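Melanin biosynthesis protein TyrA, putative (Shewanella oneidensis, PDB 2IIZ) binds heme b and probably works as a dye-decolorizing (DyP-type) peroxidase. Local coordinates at residues 112-115 and 116-120. Residues are numbered along the deposited sequence; the frame is centred on the assembly and turned at random.
Sequences YDIL and HLVAN. With EDO (1,2-ethanediol), chain E.
The first turns of helix 112-125, which packs against strands 103-109 and 21-29 in the N-terminal half of this DyP-type peroxidase with its ferredoxin-like fold, are held by i+4 to i backbone hydrogen bonds: His116 N to Tyr112 O, Leu117 N to Asp113 O, Val118 N to Ile114 O at 2.9 Å and Ala119 N to Leu115 O, this last the straightest at 166°. On the apolar flank, Ile114 CG2 meets Val118 CG2 at 4.3 Å, the same Val118 methyl resting 3.2 Å from Ile114 O; Leu115 and Val118 lie on Leu107 of strand 103-109. The other flank faces the second subunit of the dimer, where the buried His116 ring has both nitrogens bonded, ND1 to Arg137 of its own chain and NE2 to Gln254 of the second subunit, a glutamine that also bonds Asn120, one turn on. Asp113 OD2 forms a salt bridge with Arg111 and accepts a hydrogen bond from Met142 N of the second subunit. Replacing that carboxylate with an alanine here is likely to leave Arg111 without this charge partner and Met142 N without its acceptor. Chi1 of 55° sets CG of Asp113 between backbone N and carbonyl carbon, where OD1 takes a weak, bent bond from Ile114 N at 2.9 Å. A 1,2-ethanediol, probably from the crystallisation liquor, lies beside the Asp113 carboxylate; its O1 accepts a weak hydrogen bond from Asp113 N at 3.1 Å.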
loop_
_atom_site.group_PDB
_atom_site.type_symbol
_atom_site.label_atom_id
_atom_site.label_comp_id
_atom_site.label_asym_id
_atom_site.label_seq_id
_atom_site.Cartn_x
_atom_site.Cartn_y
_atom_site.Cartn_z
ATOM N N TYR A 112 9.027 3.759 -1.193
ATOM C CA TYR A 112 7.598 3.965 -0.972
ATOM C C TYR A 112 7.377 5.124 -0.049
ATOM O O TYR A 112 6.395 5.823 -0.170
ATOM C CB TYR A 112 7.060 2.697 -0.335
ATOM C CG TYR A 112 5.594 2.592 0.020
ATOM C CD1 TYR A 112 5.095 3.166 1.193
ATOM C CD2 TYR A 112 4.708 1.879 -0.798
ATOM C CE1 TYR A 112 3.746 3.049 1.533
ATOM C CE2 TYR A 112 3.344 1.750 -0.469
ATOM C CZ TYR A 112 2.866 2.336 0.700
ATOM O OH TYR A 112 1.521 2.230 1.056
ATOM N N ASP A 113 8.299 5.322 0.882
ATOM C CA ASP A 113 8.140 6.386 1.847
ATOM C C ASP A 113 8.190 7.742 1.142
ATOM O O ASP A 113 7.462 8.676 1.491
ATOM C CB ASP A 113 9.130 6.252 3.039
ATOM C CG ASP A 113 10.627 6.172 2.638
ATOM O OD1 ASP A 113 11.005 6.202 1.430
ATOM O OD2 ASP A 113 11.453 6.077 3.602
ATOM N N ILE A 114 9.042 7.836 0.133
ATOM C CA ILE A 114 9.189 9.060 -0.610
ATOM C C ILE A 114 7.957 9.375 -1.443
ATOM O O ILE A 114 7.612 10.533 -1.614
ATOM C CB ILE A 114 10.440 8.986 -1.493
ATOM C CG1 ILE A 114 11.670 9.177 -0.612
ATOM C CG2 ILE A 114 10.401 10.018 -2.592
ATOM C CD1 ILE A 114 12.952 8.877 -1.325
ATOM N N LEU A 115 7.294 8.349 -1.965
ATOM C CA LEU A 115 6.031 8.556 -2.711
ATOM C C LEU A 115 4.890 8.992 -1.781
ATOM O O LEU A 115 4.040 9.810 -2.145
ATOM C CB LEU A 115 5.626 7.278 -3.425
ATOM C CG LEU A 115 6.533 6.791 -4.550
ATOM C CD1 LEU A 115 6.159 5.364 -4.963
ATOM C CD2 LEU A 115 6.453 7.705 -5.755
ATOM N N HIS A 116 4.872 8.436 -0.574
ATOM C CA HIS A 116 3.869 8.832 0.393
ATOM C C HIS A 116 4.042 10.314 0.639
ATOM O O HIS A 116 3.081 11.061 0.597
ATOM C CB HIS A 116 4.021 8.053 1.681
ATOM C CG HIS A 116 2.888 8.248 2.635
ATOM N ND1 HIS A 116 1.752 7.468 2.609
ATOM C CD2 HIS A 116 2.719 9.135 3.645
ATOM C CE1 HIS A 116 0.931 7.868 3.564
ATOM N NE2 HIS A 116 1.495 8.876 4.206
ATOM N N LEU A 117 5.283 10.731 0.886
ATOM C CA LEU A 117 5.593 12.133 1.161
ATOM C C LEU A 117 5.190 13.022 -0.020
ATOM O O LEU A 117 4.504 14.039 0.142
ATOM C CB LEU A 117 7.086 12.260 1.461
ATOM C CG LEU A 117 7.698 13.633 1.781
ATOM C CD1 LEU A 117 8.840 13.486 2.770
ATOM C CD2 LEU A 117 8.212 14.349 0.546
ATOM N N VAL A 118 5.617 12.636 -1.220
ATOM C CA VAL A 118 5.349 13.439 -2.401
ATOM C C VAL A 118 3.865 13.586 -2.679
ATOM O O VAL A 118 3.411 14.692 -2.952
ATOM C CB VAL A 118 6.084 12.877 -3.623
ATOM C CG1 VAL A 118 5.545 13.459 -4.908
ATOM C CG2 VAL A 118 7.572 13.166 -3.486
ATOM N N ALA A 119 3.124 12.474 -2.613
ATOM C CA ALA A 119 1.661 12.468 -2.739
ATOM C C ALA A 119 0.992 13.432 -1.755
ATOM O O ALA A 119 0.215 14.296 -2.141
ATOM C CB ALA A 119 1.106 11.035 -2.507
ATOM N N ASN A 120 1.292 13.269 -0.471
ATOM C CA ASN A 120 0.811 14.210 0.531
ATOM C C ASN A 120 1.102 15.623 0.006
ATOM O O ASN A 120 0.202 16.463 -0.067
ATOM C CB ASN A 120 1.487 13.980 1.902
ATOM C CG ASN A 120 0.855 12.833 2.716
ATOM O OD1 ASN A 120 -0.276 12.412 2.485
ATOM N ND2 ASN A 120 1.606 12.337 3.692
HETATM C C1 EDO E . 10.975 2.467 1.600
HETATM O O1 EDO E . 9.785 2.943 2.257
HETATM C C2 EDO E . 10.598 1.282 0.702
HETATM O O2 EDO E . 11.596 0.978 -0.292
#